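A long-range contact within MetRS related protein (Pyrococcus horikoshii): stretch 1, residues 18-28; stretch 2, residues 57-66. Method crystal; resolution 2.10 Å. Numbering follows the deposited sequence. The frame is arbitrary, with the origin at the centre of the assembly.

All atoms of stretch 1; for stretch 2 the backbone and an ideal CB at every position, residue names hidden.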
# COMPACT_ATOMS: atom_id res chain seq x y z
N LYS A 18 8.30 2.95 -1.01
CA LYS A 18 8.94 3.22 0.26
C LYS A 18 8.24 2.41 1.34
O LYS A 18 7.10 1.99 1.18
CB LYS A 18 8.84 4.70 0.62
CG LYS A 18 9.44 5.64 -0.39
CD LYS A 18 9.51 7.06 0.17
CE LYS A 18 10.34 7.96 -0.73
NZ LYS A 18 10.65 9.26 -0.06
N VAL A 19 8.95 2.19 2.43
CA VAL A 19 8.41 1.46 3.55
C VAL A 19 7.51 2.42 4.30
O VAL A 19 7.91 3.56 4.58
CB VAL A 19 9.53 1.00 4.45
CG1 VAL A 19 8.97 0.46 5.74
CG2 VAL A 19 10.36 -0.06 3.71
N GLY A 20 6.29 1.97 4.62
CA GLY A 20 5.36 2.83 5.34
C GLY A 20 4.72 2.11 6.50
O GLY A 20 4.44 0.91 6.40
N LEU A 21 4.49 2.82 7.61
CA LEU A 21 3.86 2.23 8.79
C LEU A 21 2.37 2.55 8.81
O LEU A 21 1.99 3.72 8.76
CB LEU A 21 4.51 2.76 10.08
CG LEU A 21 3.73 2.51 11.39
CD1 LEU A 21 3.58 1.01 11.61
CD2 LEU A 21 4.49 3.16 12.58
N VAL A 22 1.54 1.53 8.88
CA VAL A 22 0.09 1.74 8.90
C VAL A 22 -0.35 2.20 10.29
O VAL A 22 -0.43 1.41 11.22
CB VAL A 22 -0.66 0.45 8.52
CG1 VAL A 22 -2.18 0.68 8.61
CG2 VAL A 22 -0.26 0.03 7.11
N LYS A 23 -0.61 3.50 10.43
CA LYS A 23 -1.04 4.07 11.70
C LYS A 23 -2.47 3.66 12.00
O LYS A 23 -2.79 3.28 13.13
CB LYS A 23 -0.94 5.59 11.65
CG LYS A 23 0.48 6.12 11.62
CD LYS A 23 1.18 5.83 12.93
CE LYS A 23 2.16 6.94 13.28
NZ LYS A 23 2.81 6.69 14.60
N LYS A 24 -3.33 3.73 10.99
CA LYS A 24 -4.72 3.36 11.15
C LYS A 24 -5.26 2.77 9.85
O LYS A 24 -4.81 3.12 8.75
CB LYS A 24 -5.56 4.57 11.55
CG LYS A 24 -7.05 4.27 11.57
CD LYS A 24 -7.86 5.30 12.32
CE LYS A 24 -9.22 4.73 12.64
NZ LYS A 24 -9.70 5.22 13.95
N ALA A 25 -6.23 1.88 10.00
CA ALA A 25 -6.85 1.21 8.86
C ALA A 25 -8.31 0.92 9.19
O ALA A 25 -8.62 0.30 10.20
CB ALA A 25 -6.11 -0.09 8.57
N GLU A 26 -9.22 1.39 8.34
CA GLU A 26 -10.64 1.15 8.55
C GLU A 26 -11.38 1.01 7.24
O GLU A 26 -11.09 1.71 6.27
CB GLU A 26 -11.27 2.27 9.39
CG GLU A 26 -10.94 3.68 8.90
CD GLU A 26 -11.85 4.74 9.50
OE1 GLU A 26 -12.14 4.66 10.72
OE2 GLU A 26 -12.27 5.66 8.76
N LYS A 27 -12.36 0.11 7.22
CA LYS A 27 -13.13 -0.12 6.01
C LYS A 27 -13.78 1.19 5.60
O LYS A 27 -14.12 2.01 6.45
CB LYS A 27 -14.22 -1.17 6.26
CG LYS A 27 -13.71 -2.53 6.72
CD LYS A 27 -14.78 -3.62 6.55
CE LYS A 27 -15.22 -3.72 5.08
NZ LYS A 27 -15.98 -4.94 4.76
N ILE A 28 -13.92 1.40 4.29
CA ILE A 28 -14.57 2.61 3.78
C ILE A 28 -16.06 2.30 3.75
O ILE A 28 -16.48 1.24 3.30
CB ILE A 28 -14.07 2.96 2.35
CG1 ILE A 28 -12.61 3.40 2.40
CG2 ILE A 28 -14.95 4.06 1.74
CD1 ILE A 28 -12.07 3.90 1.07
N UNK A 57 -8.71 -8.55 6.72
CA UNK A 57 -9.35 -7.56 7.59
C UNK A 57 -8.40 -6.42 7.98
O UNK A 57 -7.18 -6.60 8.04
CB UNK A 57 -9.88 -8.24 8.85
N UNK A 58 -8.95 -5.23 8.25
CA UNK A 58 -8.23 -4.01 8.63
C UNK A 58 -7.24 -4.18 9.79
O UNK A 58 -6.14 -3.63 9.75
CB UNK A 58 -9.25 -2.93 9.00
N UNK A 59 -7.63 -4.95 10.80
CA UNK A 59 -6.77 -5.16 11.95
C UNK A 59 -5.49 -5.94 11.63
O UNK A 59 -4.56 -5.98 12.44
CB UNK A 59 -7.56 -5.89 13.04
N UNK A 60 -5.44 -6.56 10.46
CA UNK A 60 -4.23 -7.29 10.10
C UNK A 60 -3.18 -6.35 9.47
O UNK A 60 -2.04 -6.75 9.24
CB UNK A 60 -4.57 -8.43 9.14
N UNK A 61 -3.55 -5.09 9.24
CA UNK A 61 -2.63 -4.11 8.64
C UNK A 61 -2.14 -3.09 9.66
O UNK A 61 -0.99 -2.67 9.64
CB UNK A 61 -3.31 -3.39 7.48
N UNK A 62 -3.04 -2.67 10.55
CA UNK A 62 -2.70 -1.70 11.57
C UNK A 62 -1.51 -2.10 12.41
O UNK A 62 -1.44 -3.22 12.90
CB UNK A 62 -3.91 -1.47 12.48
N UNK A 63 -0.58 -1.16 12.57
CA UNK A 63 0.60 -1.42 13.36
C UNK A 63 1.76 -2.00 12.58
O UNK A 63 2.87 -2.06 13.10
CB UNK A 63 0.24 -2.37 14.51
N UNK A 64 1.53 -2.43 11.35
CA UNK A 64 2.62 -3.03 10.56
C UNK A 64 3.19 -2.12 9.48
O UNK A 64 2.59 -1.12 9.10
CB UNK A 64 2.12 -4.32 9.90
N UNK A 65 4.37 -2.49 8.99
CA UNK A 65 5.05 -1.78 7.91
C UNK A 65 4.88 -2.58 6.63
O UNK A 65 4.92 -3.82 6.66
CB UNK A 65 6.53 -1.56 8.23
N UNK A 66 4.70 -1.88 5.51
CA UNK A 66 4.54 -2.51 4.20
C UNK A 66 5.18 -1.65 3.12
O UNK A 66 5.59 -0.51 3.37
CB UNK A 66 3.06 -2.74 3.89

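Stretch 1 is a strand through residue 27, and the last two positions of stretch 2 pair antiparallel with Gly20 and Leu21.

Position 57 has nothing of stretch 1 within 5.5 Å of its ideal CB. Many residues would suit, proline included. It is Pro57, and its O accepts a hydrogen bond from the N of residue 60.

At position 58 CA-to-CB points toward stretch 1. The ideal CB lies 3.5 Å from Ala25 O, beside the small Ala25 side chain and the aliphatic part of Lys27. A compact apolar residue fits, and phi of -51° allows proline. Pro58 is found. Its CB lies 3.6 Å from Ala25 O, and its CG meets Lys27 CG at 3.7 Å.

Positions 59 and 60 make no contact with stretch 1, which sets no demand on them. They are Glu59 and Glu60.

At position 61 CB points sideways, 4.4 Å from Val22 CG1 and 4.5 Å from Ala25 CB. These neighbours favour an apolar side chain. Leu61 supplies one, packing its CB against both. The residue also opens a type II turn ending at position 64.

Position 62 also points sideways, but the backbone N of Ala25 offers a donor within reach of a longer side chain. An acceptor such as Glu or Gln would suit. It is Glu62. Its OE1 accepts a hydrogen bond from Ala25 N at 2.9 Å, and its CG lies 3.6 Å from Ala25 CB.

Position 63 has phi 89° and psi -11°. A CB would be jammed against the carbonyl O of residue 62, so the backbone by itself calls for glycine. Gly63 is present, and its N donates to Val22 O at 2.9 Å.

Position 64 points away from stretch 1, so a wide choice remains. The backbone does the pairing: O of Lys64, the deposited residue, accepts from Val22 N at 2.9 Å.

At position 65 CB is on the same sheet face as Leu21, in a non-hydrogen-bonded pair. It lies 4.0 Å from Val19 CG1, so an aliphatic or long side chain would suit. It is Lys65, and its end leads away to a hydrogen bond elsewhere in the structure.

Position 66 pairs with Gly20, and its CB is on the other face. Gly20 has no side chain there, and Val22 offers a methyl. A large apolar residue, aliphatic or aromatic, would suit. Phe66 brings its ring edge to Val22, with CD1 3.7 Å from Val22 CG2. Phe66 N donates a hydrogen bond to Gly20 O, and Phe66 O accepts one from Gly20 N, both at 2.9 Å.

Stretch 2 57-66: PPEELEGKKF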
# COMPACT_ATOMS: atom_id res chain seq x y z
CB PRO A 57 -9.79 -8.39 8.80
CG PRO A 57 -8.71 -9.41 8.88
CD PRO A 57 -8.53 -9.83 7.43
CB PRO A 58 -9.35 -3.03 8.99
CG PRO A 58 -10.47 -3.49 8.13
CD PRO A 58 -10.41 -4.99 8.23
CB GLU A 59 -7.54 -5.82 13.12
CG GLU A 59 -8.01 -7.26 12.90
CD GLU A 59 -9.39 -7.36 12.24
OE1 GLU A 59 -9.94 -8.49 12.21
OE2 GLU A 59 -9.93 -6.34 11.75
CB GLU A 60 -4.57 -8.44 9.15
CG GLU A 60 -5.01 -9.69 9.90
CD GLU A 60 -5.55 -10.78 8.99
OE1 GLU A 60 -5.17 -10.80 7.80
OE2 GLU A 60 -6.36 -11.61 9.46
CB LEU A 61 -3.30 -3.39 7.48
CG LEU A 61 -3.72 -4.29 6.31
CD1 LEU A 61 -5.14 -3.97 5.90
CD2 LEU A 61 -2.77 -4.09 5.15
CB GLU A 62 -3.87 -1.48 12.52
CG GLU A 62 -4.93 -0.57 11.98
CD GLU A 62 -5.61 0.24 13.07
OE1 GLU A 62 -6.57 0.96 12.75
OE2 GLU A 62 -5.18 0.16 14.24
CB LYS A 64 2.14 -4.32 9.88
CG LYS A 64 1.28 -5.24 10.73
CD LYS A 64 2.00 -5.77 11.94
CE LYS A 64 1.77 -7.28 12.06
NZ LYS A 64 0.34 -7.64 11.84
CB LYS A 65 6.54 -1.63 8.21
CG LYS A 65 6.83 -0.77 9.43
CD LYS A 65 8.32 -0.56 9.63
CE LYS A 65 8.56 0.23 10.91
NZ LYS A 65 10.00 0.43 11.17
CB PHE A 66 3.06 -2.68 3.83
CG PHE A 66 2.28 -3.50 4.80
CD1 PHE A 66 1.55 -2.89 5.82
CD2 PHE A 66 2.29 -4.89 4.72
CE1 PHE A 66 0.84 -3.66 6.75
CE2 PHE A 66 1.58 -5.67 5.64
CZ PHE A 66 0.86 -5.05 6.66
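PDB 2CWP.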